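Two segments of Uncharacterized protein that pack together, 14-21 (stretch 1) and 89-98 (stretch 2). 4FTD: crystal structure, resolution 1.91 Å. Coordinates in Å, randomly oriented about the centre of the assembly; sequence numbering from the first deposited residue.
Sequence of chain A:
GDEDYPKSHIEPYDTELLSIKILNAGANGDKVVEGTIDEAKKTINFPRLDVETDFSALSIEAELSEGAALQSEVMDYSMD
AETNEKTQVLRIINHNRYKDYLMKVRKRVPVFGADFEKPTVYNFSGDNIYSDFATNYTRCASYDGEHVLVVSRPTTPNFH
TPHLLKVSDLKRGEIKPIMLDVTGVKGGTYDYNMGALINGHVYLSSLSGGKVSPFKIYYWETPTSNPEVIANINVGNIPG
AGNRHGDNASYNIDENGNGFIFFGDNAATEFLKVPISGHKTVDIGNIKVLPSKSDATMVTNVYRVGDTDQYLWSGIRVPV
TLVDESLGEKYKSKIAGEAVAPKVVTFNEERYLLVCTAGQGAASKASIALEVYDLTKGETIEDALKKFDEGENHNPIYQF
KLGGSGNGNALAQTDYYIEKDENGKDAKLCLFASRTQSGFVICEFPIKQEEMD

Stretch 1 (14-21) DTELLSIK
Stretch 2 89-98: VLRIINHNRY

Two strands, 17-21 and 89-93, meet here through side chains rather than as neighbours in a sheet. Their axes come no nearer than 10.1 Å, their N-to-C directions differ by 131°, and no direct hydrogen bond joins the stretches. About 384 Å² is buried, both sides summed. The closest CA pairing lies beyond the strands, Thr15 CA to Tyr98 CA at 6.8 Å.

Alternation sets the pattern on stretch 2. With phi from -83° to -137° and psi from 115° to 149°, strand 89-93 sends the CA-to-CB bonds of Leu90 and Ile92 toward stretch 1, while Ile93 points away and Val89 and Arg91 stay out of reach. Strand 17-21 is less regular: Leu18, at -87/-34, interrupts the extended geometry, and the inward-pointing residues are Leu17 and Ile20, three apart.

These inward residues are aliphatic and buried. Leu17 (chi1 t, chi2 p) brings CD2 to 3.9 Å from Leu90 CD2. Ile20, t at both chi angles, is extended to its tip, so that its CD1 reaches 3.3 Å from Leu90 CD1, a tight apolar contact. Leu90 thus meets two partners with its two methyls; its chi1 is t, but its chi2 of 137° lies between wells.

Ile92 takes chi1 p and chi2 t, which carries CD1 against the backbone of stretch 1: 3.2 Å from Glu16 C, 3.6 Å from Thr15 C and 3.6 Å from Leu17 N. A slim, unbranched end suits this approach to main chain. Glu16 (-146/162) turns its CA-to-CB bond away, leaving its carboxylate clear of the apolar contact.

Thr15, the most covered residue at 98 Å², has phi/psi 69/71 and chi1 t. Its small side chain lies among several neighbours: CB is 3.4 Å from Asn94 ND2, OG1 is 4.0 Å from Ile92 CG1, and CG2 is 4.2 Å from Arg97 CB. CG2 also lies obliquely to the Arg97 guanidinium. One water links the polar end, accepting weak hydrogen bonds from Thr15 N at 2.9 Å and Asn94 ND2 at 3.0 Å.

Asn94 (chi1 p, chi2 49°) serves both the contact and its own turn. While ND2 faces Thr15 and the water, OD1 accepts weak bonds from Asn96 N at 3.4 Å and Arg97 N at 3.2 Å. Asn94 N donates to Arg97 O at 2.8 Å, closing the turn. Arg97 (chi1 m, chi2 t, chi3 129°) points its CA-to-CB bond toward stretch 1 yet remains exposed, its aliphatic base touching Thr15.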

# COMPACT_ATOMS: atom_id res chain seq x y z
N ASP A 14 -1.51 50.64 29.87
CA ASP A 14 -1.62 49.95 28.55
C ASP A 14 -2.40 48.65 28.76
O ASP A 14 -3.47 48.46 28.17
CB ASP A 14 -0.23 49.64 27.98
N THR A 15 -1.85 47.81 29.64
CA THR A 15 -2.38 46.50 30.08
C THR A 15 -2.40 45.35 29.06
O THR A 15 -3.46 44.92 28.59
CB THR A 15 -3.74 46.61 30.83
OG1 THR A 15 -3.96 45.41 31.57
CG2 THR A 15 -4.93 46.89 29.90
N GLU A 16 -1.21 44.84 28.74
CA GLU A 16 -1.07 43.68 27.86
C GLU A 16 0.09 42.74 28.19
O GLU A 16 0.99 43.08 28.97
CB GLU A 16 -1.03 44.07 26.40
CG GLU A 16 -0.04 45.12 26.02
CD GLU A 16 -0.24 45.46 24.57
OE1 GLU A 16 0.36 44.78 23.72
OE2 GLU A 16 -1.03 46.38 24.29
N LEU A 17 -0.02 41.53 27.64
CA LEU A 17 0.91 40.45 27.85
C LEU A 17 1.82 40.49 26.66
O LEU A 17 1.39 40.21 25.56
CB LEU A 17 0.16 39.11 27.88
CG LEU A 17 0.96 37.83 28.11
CD1 LEU A 17 1.63 37.92 29.48
CD2 LEU A 17 -0.02 36.67 28.01
N LEU A 18 3.08 40.83 26.90
CA LEU A 18 4.11 40.95 25.85
C LEU A 18 4.82 39.60 25.53
O LEU A 18 5.19 39.34 24.39
CB LEU A 18 5.10 42.04 26.28
CG LEU A 18 4.49 43.39 26.66
CD1 LEU A 18 5.51 44.35 27.27
CD2 LEU A 18 3.84 44.01 25.44
N SER A 19 5.00 38.73 26.53
CA SER A 19 5.56 37.38 26.28
C SER A 19 5.21 36.48 27.45
O SER A 19 4.94 36.96 28.54
CB SER A 19 7.08 37.41 26.07
OG SER A 19 7.77 37.72 27.26
N ILE A 20 5.22 35.18 27.22
CA ILE A 20 4.85 34.22 28.25
C ILE A 20 5.55 32.87 27.96
O ILE A 20 5.77 32.49 26.80
CB ILE A 20 3.29 34.09 28.34
CG1 ILE A 20 2.87 33.34 29.62
CG2 ILE A 20 2.72 33.55 27.02
CD1 ILE A 20 1.40 33.40 29.98
N LYS A 21 5.97 32.22 29.03
CA LYS A 21 6.53 30.89 28.97
C LYS A 21 6.05 30.06 30.13
O LYS A 21 5.78 30.59 31.23
CB LYS A 21 8.06 30.87 28.92
CG LYS A 21 8.82 32.10 29.36
CD LYS A 21 10.32 31.82 29.39
CE LYS A 21 11.16 33.09 29.36
NZ LYS A 21 12.61 32.85 29.66
N VAL A 89 -8.51 31.04 31.72
CA VAL A 89 -8.36 32.48 31.59
C VAL A 89 -7.05 32.89 32.27
O VAL A 89 -6.78 32.47 33.38
CB VAL A 89 -9.57 33.25 32.21
CG1 VAL A 89 -9.26 34.72 32.29
CG2 VAL A 89 -10.82 33.05 31.35
N LEU A 90 -6.21 33.62 31.55
CA LEU A 90 -5.05 34.27 32.13
C LEU A 90 -5.41 35.74 32.21
O LEU A 90 -5.60 36.39 31.17
CB LEU A 90 -3.79 34.11 31.30
CG LEU A 90 -2.53 34.79 31.85
CD1 LEU A 90 -1.33 33.91 31.73
CD2 LEU A 90 -2.25 36.11 31.14
N ARG A 91 -5.51 36.25 33.44
CA ARG A 91 -5.87 37.63 33.70
C ARG A 91 -4.65 38.50 34.08
O ARG A 91 -3.87 38.13 34.95
CB ARG A 91 -6.96 37.69 34.77
CG ARG A 91 -7.35 39.09 35.25
CD ARG A 91 -8.60 39.09 36.10
NE ARG A 91 -9.74 38.57 35.34
CZ ARG A 91 -10.91 38.22 35.84
NH1 ARG A 91 -11.18 38.33 37.14
NH2 ARG A 91 -11.85 37.76 35.01
N ILE A 92 -4.50 39.64 33.40
CA ILE A 92 -3.49 40.62 33.78
C ILE A 92 -4.23 41.86 34.31
O ILE A 92 -5.31 42.23 33.81
CB ILE A 92 -2.46 40.83 32.66
CG1 ILE A 92 -3.06 41.55 31.49
CG2 ILE A 92 -1.86 39.47 32.21
CD1 ILE A 92 -1.99 42.11 30.60
N ILE A 93 -3.69 42.44 35.37
CA ILE A 93 -4.40 43.48 36.11
C ILE A 93 -3.45 44.58 36.45
O ILE A 93 -2.27 44.33 36.68
CB ILE A 93 -4.91 42.99 37.50
CG1 ILE A 93 -5.77 41.75 37.39
CG2 ILE A 93 -5.75 44.04 38.23
CD1 ILE A 93 -6.14 41.20 38.76
N ASN A 94 -3.98 45.79 36.51
CA ASN A 94 -3.29 46.89 37.16
C ASN A 94 -4.20 47.80 38.06
O ASN A 94 -5.30 47.40 38.51
CB ASN A 94 -2.46 47.61 36.12
CG ASN A 94 -3.27 48.22 35.08
OD1 ASN A 94 -4.24 48.92 35.36
ND2 ASN A 94 -2.89 47.97 33.83
N HIS A 95 -3.73 49.01 38.34
CA HIS A 95 -4.39 49.90 39.28
C HIS A 95 -5.91 50.00 39.08
O HIS A 95 -6.67 50.22 40.03
CB HIS A 95 -3.69 51.31 39.38
CG HIS A 95 -3.46 52.03 38.08
ND1 HIS A 95 -2.54 51.62 37.14
CD2 HIS A 95 -3.97 53.20 37.61
CE1 HIS A 95 -2.53 52.47 36.12
NE2 HIS A 95 -3.39 53.44 36.39
N ASN A 96 -6.36 49.85 37.85
CA ASN A 96 -7.78 49.87 37.62
C ASN A 96 -8.25 49.25 36.30
O ASN A 96 -9.36 49.52 35.87
CB ASN A 96 -8.26 51.31 37.76
CG ASN A 96 -7.70 52.20 36.69
OD1 ASN A 96 -6.85 51.80 35.90
ND2 ASN A 96 -8.19 53.40 36.64
N ARG A 97 -7.40 48.47 35.66
CA ARG A 97 -7.76 47.85 34.38
C ARG A 97 -7.39 46.43 34.48
O ARG A 97 -6.50 46.09 35.25
CB ARG A 97 -6.95 48.45 33.23
CG ARG A 97 -7.13 49.94 33.08
CD ARG A 97 -6.41 50.50 31.87
NE ARG A 97 -7.37 51.29 31.13
CZ ARG A 97 -8.33 50.78 30.35
NH1 ARG A 97 -8.44 49.46 30.17
NH2 ARG A 97 -9.18 51.60 29.75
N TYR A 98 -8.02 45.61 33.68
CA TYR A 98 -7.66 44.21 33.61
C TYR A 98 -7.95 43.73 32.19
O TYR A 98 -8.73 44.36 31.48
CB TYR A 98 -8.41 43.38 34.65
CG TYR A 98 -9.86 43.15 34.35
CD1 TYR A 98 -10.83 44.09 34.69
CD2 TYR A 98 -10.27 42.00 33.69
CE1 TYR A 98 -12.19 43.89 34.39
CE2 TYR A 98 -11.62 41.79 33.37
CZ TYR A 98 -12.57 42.72 33.75
OH TYR A 98 -13.90 42.50 33.42
O HOH W 1 -0.36 48.04 32.16